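Methyl-coenzyme M reductase subunit gamma (Methanosarcina barkeri, PDB 1E6Y) forms part of the methyl-coenzyme M reductase complex, which uses coenzyme B and the nickel cofactor F430 to release methane from methyl-coenzyme M in the final step of methanogenesis. Local coordinates at residues I85-S90 against A148-A153; A71-A76 against E124-D129; P8-V13 against D225-E230; G23-L28 against T140-H145. One frame throughout, in Å; residues are numbered along the deposited sequence.

Contact 1 (I85-S90 against A148-A153)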
loop_
_atom_site.group_PDB
_atom_site.type_symbol
_atom_site.label_atom_id
_atom_site.label_comp_id
_atom_site.label_asym_id
_atom_site.label_seq_id
_atom_site.Cartn_x
_atom_site.Cartn_y
_atom_site.Cartn_z
ATOM N N ILE C 85 -8.065 -31.173 -24.792
ATOM C CA ILE C 85 -7.018 -31.637 -25.696
ATOM C C ILE C 85 -6.139 -30.447 -26.066
ATOM O O ILE C 85 -6.639 -29.348 -26.314
ATOM C CB ILE C 85 -7.600 -32.281 -26.988
ATOM C CG1 ILE C 85 -6.454 -32.710 -27.914
ATOM C CG2 ILE C 85 -8.536 -31.313 -27.699
ATOM C CD1 ILE C 85 -6.854 -33.721 -28.966
ATOM N N GLN C 86 -4.826 -30.648 -26.009
ATOM C CA GLN C 86 -3.872 -29.574 -26.258
ATOM C C GLN C 86 -2.833 -29.990 -27.297
ATOM O O GLN C 86 -2.321 -31.108 -27.260
ATOM C CB GLN C 86 -3.180 -29.185 -24.950
ATOM C CG GLN C 86 -2.171 -28.065 -25.086
ATOM C CD GLN C 86 -1.820 -27.450 -23.753
ATOM O OE1 GLN C 86 -2.430 -26.469 -23.338
ATOM N NE2 GLN C 86 -0.840 -28.026 -23.068
ATOM N N PHE C 87 -2.535 -29.082 -28.222
ATOM C CA PHE C 87 -1.580 -29.340 -29.296
ATOM C C PHE C 87 -0.413 -28.361 -29.246
ATOM O O PHE C 87 -0.591 -27.181 -28.941
ATOM C CB PHE C 87 -2.258 -29.200 -30.664
ATOM C CG PHE C 87 -3.197 -30.320 -31.002
ATOM C CD1 PHE C 87 -4.548 -30.229 -30.681
ATOM C CD2 PHE C 87 -2.748 -31.432 -31.707
ATOM C CE1 PHE C 87 -5.441 -31.229 -31.061
ATOM C CE2 PHE C 87 -3.634 -32.440 -32.092
ATOM C CZ PHE C 87 -4.982 -32.337 -31.768
ATOM N N ALA C 88 0.773 -28.852 -29.589
ATOM C CA ALA C 88 1.875 -27.995 -30.017
ATOM C C ALA C 88 2.036 -28.172 -31.528
ATOM O O ALA C 88 1.857 -29.275 -32.043
ATOM C CB ALA C 88 3.162 -28.387 -29.298
ATOM N N ASP C 89 2.268 -27.070 -32.239
ATOM C CA ASP C 89 2.375 -27.087 -33.698
ATOM C C ASP C 89 3.658 -26.405 -34.150
ATOM O O ASP C 89 3.890 -25.241 -33.827
ATOM C CB ASP C 89 1.180 -26.364 -34.329
ATOM C CG ASP C 89 -0.120 -27.108 -34.134
ATOM O OD1 ASP C 89 -0.315 -28.146 -34.801
ATOM O OD2 ASP C 89 -0.950 -26.653 -33.321
ATOM N N SER C 90 4.458 -27.105 -34.951
ATOM C CA SER C 90 5.716 -26.554 -35.441
ATOM C C SER C 90 5.499 -25.318 -36.308
ATOM O O SER C 90 4.568 -25.263 -37.114
ATOM C CB SER C 90 6.492 -27.602 -36.243
ATOM O OG SER C 90 7.748 -27.091 -36.666
ATOM N N ALA C 148 3.185 -31.748 -35.506
ATOM C CA ALA C 148 2.421 -31.400 -34.309
ATOM C C ALA C 148 2.488 -32.525 -33.281
ATOM O O ALA C 148 2.960 -33.624 -33.579
ATOM C CB ALA C 148 0.967 -31.110 -34.677
ATOM N N GLY C 149 2.045 -32.230 -32.063
ATOM C CA GLY C 149 1.968 -33.245 -31.028
ATOM C C GLY C 149 0.912 -32.903 -29.996
ATOM O O GLY C 149 0.705 -31.728 -29.685
ATOM N N VAL C 150 0.194 -33.917 -29.521
ATOM C CA VAL C 150 -0.778 -33.734 -28.444
ATOM C C VAL C 150 -0.031 -33.706 -27.113
ATOM O O VAL C 150 0.562 -34.706 -26.707
ATOM C CB VAL C 150 -1.824 -34.881 -28.417
ATOM C CG1 VAL C 150 -2.988 -34.505 -27.512
ATOM C CG2 VAL C 150 -2.323 -35.174 -29.825
ATOM N N ARG C 151 -0.001 -32.539 -26.477
ATOM C CA ARG C 151 0.830 -32.347 -25.283
ATOM C C ARG C 151 0.053 -31.534 -24.232
ATOM O O ARG C 151 -0.158 -30.351 -24.476
ATOM C CB ARG C 151 2.105 -31.586 -25.620
ATOM C CG ARG C 151 3.000 -32.269 -26.651
ATOM C CD ARG C 151 4.111 -31.369 -27.142
ATOM N NE ARG C 151 4.802 -32.055 -28.246
ATOM C CZ ARG C 151 5.948 -31.651 -28.765
ATOM N NH1 ARG C 151 6.460 -32.390 -29.764
ATOM N NH2 ARG C 151 6.615 -30.589 -28.355
ATOM N N GLY C 152 -0.345 -32.166 -23.131
ATOM C CA GLY C 152 -1.049 -31.466 -22.071
ATOM C C GLY C 152 -0.113 -30.772 -21.099
ATOM O O GLY C 152 -0.554 -29.976 -20.265
ATOM N N ALA C 153 1.179 -31.081 -21.205
ATOM C CA ALA C 153 2.211 -30.467 -20.376
ATOM C C ALA C 153 3.581 -30.677 -21.021
ATOM O O ALA C 153 3.770 -31.615 -21.800
ATOM C CB ALA C 153 2.192 -31.070 -18.973
#

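Contact 2 (A71-A76 against E124-D129)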
loop_
_atom_site.group_PDB
_atom_site.type_symbol
_atom_site.label_atom_id
_atom_site.label_comp_id
_atom_site.label_asym_id
_atom_site.label_seq_id
_atom_site.Cartn_x
_atom_site.Cartn_y
_atom_site.Cartn_z
ATOM N N ALA C 71 -29.831 -24.884 -26.051
ATOM C CA ALA C 71 -29.738 -26.310 -25.756
ATOM C C ALA C 71 -28.383 -26.650 -25.139
ATOM O O ALA C 71 -27.336 -26.272 -25.665
ATOM C CB ALA C 71 -29.953 -27.124 -27.031
ATOM N N ALA C 72 -28.412 -27.328 -23.997
ATOM C CA ALA C 72 -27.197 -27.874 -23.411
ATOM C C ALA C 72 -26.628 -28.958 -24.322
ATOM O O ALA C 72 -27.374 -29.708 -24.952
ATOM C CB ALA C 72 -27.493 -28.447 -22.036
ATOM N N THR C 73 -25.304 -28.991 -24.433
ATOM C CA THR C 73 -24.605 -30.061 -25.141
ATOM C C THR C 73 -24.845 -31.394 -24.430
ATOM O O THR C 73 -25.216 -31.419 -23.254
ATOM C CB THR C 73 -23.091 -29.803 -25.157
ATOM O OG1 THR C 73 -22.608 -29.792 -23.809
ATOM C CG2 THR C 73 -22.771 -28.472 -25.827
ATOM N N PRO C 74 -24.555 -32.520 -25.106
ATOM C CA PRO C 74 -24.630 -33.828 -24.445
ATOM C C PRO C 74 -23.731 -33.933 -23.209
ATOM O O PRO C 74 -24.117 -34.528 -22.203
ATOM C CB PRO C 74 -24.211 -34.803 -25.544
ATOM C CG PRO C 74 -24.605 -34.108 -26.811
ATOM C CD PRO C 74 -24.314 -32.656 -26.556
ATOM N N GLY C 75 -22.569 -33.285 -23.265
ATOM C CA GLY C 75 -21.652 -33.291 -22.136
ATOM C C GLY C 75 -22.131 -32.476 -20.949
ATOM O O GLY C 75 -21.915 -32.861 -19.799
ATOM N N ALA C 76 -22.764 -31.337 -21.224
ATOM C CA ALA C 76 -23.366 -30.518 -20.176
ATOM C C ALA C 76 -24.550 -31.245 -19.548
ATOM O O ALA C 76 -24.674 -31.303 -18.325
ATOM C CB ALA C 76 -23.818 -29.183 -20.749
ATOM N N GLU C 124 -10.771 -26.693 -23.937
ATOM C CA GLU C 124 -11.464 -27.258 -22.785
ATOM C C GLU C 124 -12.960 -27.315 -23.065
ATOM O O GLU C 124 -13.528 -26.387 -23.638
ATOM C CB GLU C 124 -11.212 -26.412 -21.536
ATOM C CG GLU C 124 -9.818 -26.554 -20.952
ATOM C CD GLU C 124 -9.746 -26.078 -19.514
ATOM O OE1 GLU C 124 -8.949 -25.157 -19.227
ATOM O OE2 GLU C 124 -10.500 -26.616 -18.670
ATOM N N ALA C 125 -13.582 -28.431 -22.699
ATOM C CA ALA C 125 -15.021 -28.604 -22.867
ATOM C C ALA C 125 -15.461 -29.803 -22.040
ATOM O O ALA C 125 -14.620 -30.574 -21.571
ATOM C CB ALA C 125 -15.359 -28.821 -24.345
ATOM N N ARG C 126 -16.770 -29.937 -21.829
ATOM C CA ARG C 126 -17.318 -31.128 -21.197
ATOM C C ARG C 126 -16.703 -32.349 -21.882
ATOM O O ARG C 126 -16.628 -32.350 -23.114
ATOM C CB ARG C 126 -18.841 -31.107 -21.335
ATOM C CG ARG C 126 -19.446 -29.868 -20.663
ATOM C CD ARG C 126 -19.500 -30.083 -19.144
ATOM N NE ARG C 126 -20.355 -29.039 -18.556
ATOM C CZ ARG C 126 -20.895 -29.142 -17.346
ATOM N NH1 ARG C 126 -20.677 -30.200 -16.581
ATOM N NH2 ARG C 126 -21.669 -28.137 -16.928
ATOM N N GLU C 127 -16.245 -33.335 -21.117
ATOM C CA GLU C 127 -15.365 -34.358 -21.671
ATOM C C GLU C 127 -15.851 -34.995 -22.972
ATOM O O GLU C 127 -15.082 -35.087 -23.928
ATOM C CB GLU C 127 -15.076 -35.454 -20.647
ATOM C CG GLU C 127 -14.010 -36.421 -21.139
ATOM C CD GLU C 127 -13.658 -37.501 -20.141
ATOM O OE1 GLU C 127 -12.753 -38.301 -20.453
ATOM O OE2 GLU C 127 -14.274 -37.556 -19.056
ATOM N N ARG C 128 -17.119 -35.400 -23.036
ATOM C CA ARG C 128 -17.616 -36.050 -24.256
ATOM C C ARG C 128 -17.680 -35.051 -25.403
ATOM O O ARG C 128 -17.433 -35.433 -26.554
ATOM C CB ARG C 128 -18.947 -36.760 -24.073
ATOM C CG ARG C 128 -20.198 -35.886 -24.106
ATOM C CD ARG C 128 -21.394 -36.721 -23.654
ATOM N NE ARG C 128 -21.189 -37.183 -22.285
ATOM C CZ ARG C 128 -21.820 -38.187 -21.718
ATOM N NH1 ARG C 128 -22.732 -38.913 -22.359
ATOM N NH2 ARG C 128 -21.543 -38.498 -20.454
ATOM N N ASP C 129 -18.001 -33.786 -25.120
ATOM C CA ASP C 129 -17.998 -32.746 -26.156
ATOM C C ASP C 129 -16.581 -32.512 -26.668
ATOM O O ASP C 129 -16.364 -32.332 -27.864
ATOM C CB ASP C 129 -18.535 -31.413 -25.618
ATOM C CG ASP C 129 -19.908 -31.532 -24.981
ATOM O OD1 ASP C 129 -20.201 -30.686 -24.117
ATOM O OD2 ASP C 129 -20.704 -32.422 -25.355
#

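Contact 3 (P8-V13 against D225-E230)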
loop_
_atom_site.group_PDB
_atom_site.type_symbol
_atom_site.label_atom_id
_atom_site.label_comp_id
_atom_site.label_asym_id
_atom_site.label_seq_id
_atom_site.Cartn_x
_atom_site.Cartn_y
_atom_site.Cartn_z
ATOM N N PRO C 8 -9.521 -12.524 -44.786
ATOM C CA PRO C 8 -9.007 -11.967 -46.042
ATOM C C PRO C 8 -7.862 -12.785 -46.631
ATOM O O PRO C 8 -7.510 -13.844 -46.108
ATOM C CB PRO C 8 -8.553 -10.565 -45.646
ATOM C CG PRO C 8 -8.177 -10.708 -44.209
ATOM C CD PRO C 8 -9.208 -11.646 -43.642
ATOM N N GLY C 9 -7.311 -12.302 -47.741
ATOM C CA GLY C 9 -6.134 -12.927 -48.313
ATOM C C GLY C 9 -6.438 -13.825 -49.494
ATOM O O GLY C 9 -7.497 -14.451 -49.560
ATOM N N ALA C 10 -5.461 -13.956 -50.384
ATOM C CA ALA C 10 -5.650 -14.713 -51.615
ATOM C C ALA C 10 -4.516 -15.705 -51.878
ATOM O O ALA C 10 -4.338 -16.163 -53.010
ATOM C CB ALA C 10 -5.799 -13.752 -52.790
ATOM N N THR C 11 -3.766 -16.052 -50.835
ATOM C CA THR C 11 -2.721 -17.064 -50.953
ATOM C C THR C 11 -3.233 -18.415 -50.471
ATOM O O THR C 11 -4.354 -18.518 -49.967
ATOM C CB THR C 11 -1.465 -16.699 -50.126
ATOM O OG1 THR C 11 -1.813 -16.596 -48.739
ATOM C CG2 THR C 11 -0.865 -15.382 -50.606
ATOM N N SER C 12 -2.387 -19.437 -50.585
ATOM C CA SER C 12 -2.711 -20.767 -50.083
ATOM C C SER C 12 -2.895 -20.741 -48.570
ATOM O O SER C 12 -3.754 -21.439 -48.033
ATOM C CB SER C 12 -1.608 -21.764 -50.447
ATOM O OG SER C 12 -0.389 -21.438 -49.801
ATOM N N VAL C 13 -2.103 -19.907 -47.898
ATOM C CA VAL C 13 -2.175 -19.765 -46.446
ATOM C C VAL C 13 -3.529 -19.205 -46.014
ATOM O O VAL C 13 -4.179 -19.757 -45.125
ATOM C CB VAL C 13 -1.052 -18.847 -45.919
ATOM C CG1 VAL C 13 -1.234 -18.589 -44.433
ATOM C CG2 VAL C 13 0.302 -19.490 -46.170
ATOM N N ASP C 225 0.974 -11.371 -49.045
ATOM C CA ASP C 225 -0.485 -11.385 -48.986
ATOM C C ASP C 225 -0.990 -9.994 -48.607
ATOM O O ASP C 225 -1.226 -9.699 -47.432
ATOM C CB ASP C 225 -0.977 -12.431 -47.980
ATOM C CG ASP C 225 -2.262 -13.118 -48.422
ATOM O OD1 ASP C 225 -2.921 -12.640 -49.367
ATOM O OD2 ASP C 225 -2.607 -14.163 -47.841
ATOM N N ALA C 226 -1.127 -9.140 -49.617
ATOM C CA ALA C 226 -1.423 -7.725 -49.419
ATOM C C ALA C 226 -2.740 -7.489 -48.686
ATOM O O ALA C 226 -2.847 -6.570 -47.874
ATOM C CB ALA C 226 -1.438 -7.009 -50.759
ATOM N N GLU C 227 -3.728 -8.340 -48.950
ATOM C CA GLU C 227 -5.052 -8.201 -48.350
ATOM C C GLU C 227 -5.027 -8.340 -46.832
ATOM O O GLU C 227 -5.799 -7.682 -46.131
ATOM C CB GLU C 227 -6.002 -9.249 -48.920
ATOM C CG GLU C 227 -6.504 -8.956 -50.318
ATOM C CD GLU C 227 -7.536 -9.967 -50.772
ATOM O OE1 GLU C 227 -7.613 -10.231 -51.989
ATOM O OE2 GLU C 227 -8.291 -10.476 -49.915
ATOM N N VAL C 228 -4.200 -9.262 -46.341
ATOM C CA VAL C 228 -4.100 -9.526 -44.908
ATOM C C VAL C 228 -3.333 -8.413 -44.195
ATOM O O VAL C 228 -3.718 -7.986 -43.103
ATOM C CB VAL C 228 -3.405 -10.880 -44.629
ATOM C CG1 VAL C 228 -3.442 -11.193 -43.143
ATOM C CG2 VAL C 228 -4.093 -11.989 -45.413
ATOM N N VAL C 229 -2.275 -7.916 -44.831
ATOM C CA VAL C 229 -1.539 -6.771 -44.305
ATOM C C VAL C 229 -2.437 -5.532 -44.270
ATOM O O VAL C 229 -2.442 -4.793 -43.283
ATOM C CB VAL C 229 -0.273 -6.477 -45.152
ATOM C CG1 VAL C 229 0.420 -5.212 -44.657
ATOM C CG2 VAL C 229 0.684 -7.659 -45.078
ATOM N N GLU C 230 -3.261 -5.364 -45.303
ATOM C CA GLU C 230 -4.201 -4.249 -45.347
ATOM C C GLU C 230 -5.268 -4.381 -44.266
ATOM O O GLU C 230 -5.665 -3.390 -43.655
ATOM C CB GLU C 230 -4.879 -4.151 -46.715
ATOM C CG GLU C 230 -5.854 -2.987 -46.800
ATOM C CD GLU C 230 -6.633 -2.929 -48.100
ATOM O OE1 GLU C 230 -6.438 -3.801 -48.977
ATOM O OE2 GLU C 230 -7.445 -1.992 -48.243
#

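Contact 4 (G23-L28 against T140-H145)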
loop_
_atom_site.group_PDB
_atom_site.type_symbol
_atom_site.label_atom_id
_atom_site.label_comp_id
_atom_site.label_asym_id
_atom_site.label_seq_id
_atom_site.Cartn_x
_atom_site.Cartn_y
_atom_site.Cartn_z
ATOM N N GLY C 23 -14.224 -25.001 -40.894
ATOM C CA GLY C 23 -14.324 -26.413 -40.562
ATOM C C GLY C 23 -14.385 -27.331 -41.771
ATOM O O GLY C 23 -14.720 -28.509 -41.648
ATOM N N LYS C 24 -14.056 -26.794 -42.941
ATOM C CA LYS C 24 -14.005 -27.589 -44.162
ATOM C C LYS C 24 -12.626 -28.228 -44.301
ATOM O O LYS C 24 -11.741 -27.702 -44.975
ATOM C CB LYS C 24 -14.334 -26.709 -45.368
ATOM C CG LYS C 24 -15.777 -26.218 -45.356
ATOM C CD LYS C 24 -16.065 -25.231 -46.471
ATOM C CE LYS C 24 -17.504 -24.739 -46.381
ATOM N NZ LYS C 24 -17.893 -23.884 -47.541
ATOM N N LEU C 25 -12.438 -29.330 -43.582
ATOM C CA LEU C 25 -11.136 -29.965 -43.440
ATOM C C LEU C 25 -11.175 -31.378 -44.001
ATOM O O LEU C 25 -12.021 -32.183 -43.609
ATOM C CB LEU C 25 -10.741 -30.023 -41.961
ATOM C CG LEU C 25 -10.599 -28.697 -41.216
ATOM C CD1 LEU C 25 -10.586 -28.942 -39.718
ATOM C CD2 LEU C 25 -9.326 -28.005 -41.658
ATOM N N GLU C 26 -10.210 -31.697 -44.857
ATOM C CA GLU C 26 -10.098 -33.038 -45.422
ATOM C C GLU C 26 -9.703 -34.055 -44.353
ATOM O O GLU C 26 -8.756 -33.839 -43.598
ATOM C CB GLU C 26 -9.065 -33.049 -46.552
ATOM C CG GLU C 26 -8.902 -34.405 -47.231
ATOM C CD GLU C 26 -7.915 -34.382 -48.388
ATOM O OE1 GLU C 26 -7.823 -35.405 -49.097
ATOM O OE2 GLU C 26 -7.229 -33.355 -48.593
ATOM N N LYS C 27 -10.488 -35.122 -44.245
ATOM C CA LYS C 27 -10.146 -36.247 -43.382
ATOM C C LYS C 27 -8.994 -37.027 -44.013
ATOM O O LYS C 27 -9.060 -37.405 -45.185
ATOM C CB LYS C 27 -11.362 -37.157 -43.208
ATOM C CG LYS C 27 -11.202 -38.233 -42.149
ATOM C CD LYS C 27 -12.484 -39.039 -42.018
ATOM C CE LYS C 27 -12.417 -40.032 -40.873
ATOM N NZ LYS C 27 -11.270 -40.963 -41.028
ATOM N N LEU C 28 -7.921 -37.216 -43.252
ATOM C CA LEU C 28 -6.710 -37.830 -43.784
ATOM C C LEU C 28 -6.380 -39.165 -43.136
ATOM O O LEU C 28 -5.575 -39.932 -43.663
ATOM C CB LEU C 28 -5.517 -36.882 -43.621
ATOM C CG LEU C 28 -5.531 -35.579 -44.426
ATOM C CD1 LEU C 28 -4.250 -34.812 -44.163
ATOM C CD2 LEU C 28 -5.669 -35.879 -45.908
ATOM N N THR C 140 -8.241 -35.043 -39.234
ATOM C CA THR C 140 -8.252 -34.187 -40.414
ATOM C C THR C 140 -6.931 -33.463 -40.646
ATOM O O THR C 140 -6.016 -33.526 -39.820
ATOM C CB THR C 140 -9.386 -33.143 -40.350
ATOM O OG1 THR C 140 -9.131 -32.217 -39.287
ATOM C CG2 THR C 140 -10.728 -33.828 -40.128
ATOM N N GLU C 141 -6.875 -32.721 -41.748
ATOM C CA GLU C 141 -5.650 -32.084 -42.210
ATOM C C GLU C 141 -5.133 -30.996 -41.271
ATOM O O GLU C 141 -3.986 -30.567 -41.398
ATOM C CB GLU C 141 -5.867 -31.490 -43.604
ATOM C CG GLU C 141 -6.915 -30.390 -43.648
ATOM C CD GLU C 141 -7.061 -29.774 -45.021
ATOM O OE1 GLU C 141 -8.176 -29.818 -45.576
ATOM O OE2 GLU C 141 -6.062 -29.241 -45.544
ATOM N N ILE C 142 -5.970 -30.558 -40.331
ATOM C CA ILE C 142 -5.569 -29.528 -39.373
ATOM C C ILE C 142 -4.373 -29.993 -38.535
ATOM O O ILE C 142 -3.588 -29.177 -38.058
ATOM C CB ILE C 142 -6.752 -29.124 -38.441
ATOM C CG1 ILE C 142 -6.401 -27.848 -37.664
ATOM C CG2 ILE C 142 -7.090 -30.256 -37.481
ATOM C CD1 ILE C 142 -7.605 -27.108 -37.115
ATOM N N THR C 143 -4.171 -31.306 -38.467
ATOM C CA THR C 143 -3.023 -31.856 -37.759
ATOM C C THR C 143 -2.172 -32.758 -38.646
ATOM O O THR C 143 -2.684 -33.684 -39.283
ATOM C CB THR C 143 -3.461 -32.663 -36.520
ATOM O OG1 THR C 143 -4.254 -31.835 -35.661
ATOM C CG2 THR C 143 -2.246 -33.152 -35.748
ATOM N N ASP C 144 -0.890 -32.420 -38.757
ATOM C CA ASP C 144 0.116 -33.403 -39.138
ATOM C C ASP C 144 0.807 -33.880 -37.870
ATOM O O ASP C 144 1.306 -33.070 -37.090
ATOM C CB ASP C 144 1.153 -32.796 -40.076
ATOM C CG ASP C 144 2.244 -33.785 -40.440
ATOM O OD1 ASP C 144 1.959 -34.714 -41.222
ATOM O OD2 ASP C 144 3.349 -33.697 -39.868
ATOM N N HIS C 145 0.889 -35.194 -37.696
ATOM C CA HIS C 145 1.347 -35.750 -36.432
ATOM C C HIS C 145 2.860 -35.877 -36.294
ATOM O O HIS C 145 3.353 -36.288 -35.245
ATOM C CB HIS C 145 0.667 -37.093 -36.175
ATOM C CG HIS C 145 -0.783 -36.965 -35.837
ATOM N ND1 HIS C 145 -1.222 -36.477 -34.624
ATOM C CD2 HIS C 145 -1.895 -37.193 -36.577
ATOM C CE1 HIS C 145 -2.542 -36.407 -34.634
ATOM N NE2 HIS C 145 -2.975 -36.832 -35.806
#

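Contact 1 (I85-S90 against A148-A153)
Ala88 and Gly149 face each other as a hydrogen-bonded antiparallel pair, Ala88 N giving to Gly149 O at 2.9 Å and Gly149 N to Ala88 O at 3.0 Å. Phe87 with Val150 and Asp89 with Ala148 are the flanking non-hydrogen-bonded pairs. Beyond them Arg151 N reaches Gln86 O at 2.8 Å from above the carbonyl plane, 35° out of it, as the partner chain leaves the strand. There a side chain takes over from the backbone: Gln86, CG anti to its backbone N (chi1 -179°), carries its amide out to Arg151, where NE2 meets a lone pair of Arg151 O at 2.8 Å, in the carbonyl plane, and that oxygen lies close to the plane of the Gln86 amide. Its OE1 is turned to Arg120, which binds coenzyme M.

Apolar contacts gather on the face of Phe87 and Val150, whose side chains run side by side with Val150 CG2 3.8 Å from Phe87 CE2. The other methyl, CG1, meets Ile85 CG1, and helix 127-139 covers this face. On the reverse face the extended Arg151 chain passes the methyl of Ala88, CD to CB 3.8 Å, before its guanidinium bonds Phe169 O and Val155 O. Asp89 is paired with Arg101. This is an edge pairing, within this chain, of a four-stranded antiparallel sheet, and it leads through Gly152 to Ala153 at the F430 pocket.

Contact 2 (A71-A76 against E124-D129)
Asp129 reaches across to the start of helix 74-78 and grips it with both carboxylate oxygens. OD1 takes the hydroxyl of Thr73, OG1 to OD1 2.6 Å, while OD2 takes the backbone N-H of Gly75 at 2.9 Å. Each is met on its syn side, slightly under 30° out of the carboxylate plane, and the double hold fixes the rotation of the carboxylate. Thr73 places OG1 between its own backbone N and carbonyl carbon (chi1 62°), from where the same oxygen also accepts Ala76 N at 3.0 Å. Thr73 is therefore the N-cap of helix 74-78, and Asp129, from the first turn of helix 127-139, is the second-shell group that holds the cap; its negative charge at this N terminus is probably stabilised by the helix dipole.

Two arginines pack on Gly75. Arg126 CB sits 3.6 Å from Gly75 C, and the chain then bends at chi2 (-78°) to set one face of its guanidinium, off-centre, against Ala76 CA. Arg128 CG lies 3.6 Å from Gly75 CA and its CD packs near Pro74. A CB on Gly75 would run into Arg126 CB and Asp129 OD1. The guanidinium ends go elsewhere: Arg128 pairs with Asp80, and Arg126 bonds Asp80 O, His53 and Gly318 O of the neighbouring beta subunit.

Contact 3 (P8-V13 against D225-E230)
The backbone of Gly9 comes within 4.8 Å of Glu227 (CA to CA), where the loop ahead of helix 12-22 crosses the first turn of helix 226-244; the positive phi of Gly9, 101°, and its closeness to Val228 CG2 and Asp225 leave little room for a side chain. Two acids from the helix start clasp the loop. Asp225 uses OD1, through its syn lone pair, to accept Ala10 N at 3.0 Å in a fairly straight bond. OD2 takes the hydroxyl of Thr11 at 2.7 Å from OG1, the two side chains meeting tip to tip and OG1 standing well above the carboxylate plane. The methyl of Thr11 closes in as well, CG2 3.4 Å from Asp225 CG.

Glu227, extended beyond CG, accepts Gly9 N at OE2, 3.0 Å away, the donor again standing above the carboxylate plane. Val228 CG2 packs against Gly9 CA at 3.7 Å and more loosely against the ring of Pro8. An alanine in place of Asp225 would probably leave Ala10 N and the Thr11 hydroxyl without their acceptor, the loop then being held here mainly through Glu227 and Val228.

Asp225 OD2 also takes Tyr215 OH, and Glu227 OE2 is shared with Ser286 of the neighbouring beta subunit. Acidic oxygens thus serve as acceptors for neutral N-H and hydroxyl donors, joining the chain's two terminal regions at a subunit boundary.

Contact 4 (G23-L28 against T140-H145)
Glu141 grips Glu26, a residue of like charge, through the backbone: its OE1 accepts Glu26 N at 2.9 Å in an almost straight bond (175°), meeting it on the anti side of the carboxylate. The return bond runs from Glu141 N to Glu26 O, also 2.9 Å, so one residue both gives and takes. Its CG lies between its own backbone N and carbonyl carbon (chi1 63°), which folds the extended remainder of the chain back along 25-26.

Two leucines flank this clasp. Leu25 crosses Thr140 at about a right angle, CD1 3.6 Å from Thr140 OG1, an oxygen hydrogen-bonded to Val136 O, and the same methyl lies 4.0 Å from Ile142 CB; CD2 packs against Glu141 CG. Leu28 closes the other flank, with CD1 3.6 Å from Glu141 CA. Lys27 and Thr140 form a single backbone bridge, CA to CA 4.1 Å, at the head of the type I turn 140-143 that follows helix 127-139. Phe104 of helix 98-108 and His20 of helix 12-22 lie against Leu25 and Ile142.

An alanine in place of Glu141 would probably leave Glu26 N without its acceptor and Arg211 without one of its acidic mates. The carboxylates of Glu26 and Glu141, OE2 to OE1 4.7 Å apart, both form salt bridges with Arg211, whose positive charge is likely to offset the repulsion between them.

From the N terminus, the loop at 8-13 is tied by contact 3 to the start of helix 226-244, closing the longest loop, which encloses the other three contacts. After helix 12-22, contact 4 joins 23-28 to the turn behind helix 127-139, and contact 2 falls wholly within that span, linking helix 74-78 to the junction of strand 121-126 and helix 127-139. Strand 82-89 then enters contact 1, which closes on strand 148-150 and crosses both contact 2 and contact 4 along the chain. Contacts 1 and 2 reach the same sheet; contacts 1 and 4 touch, Phe87 CE2 lying 3.7 Å from Thr143 OG1. Contacts 2 and 3 sit on opposite sides of the chain's centre.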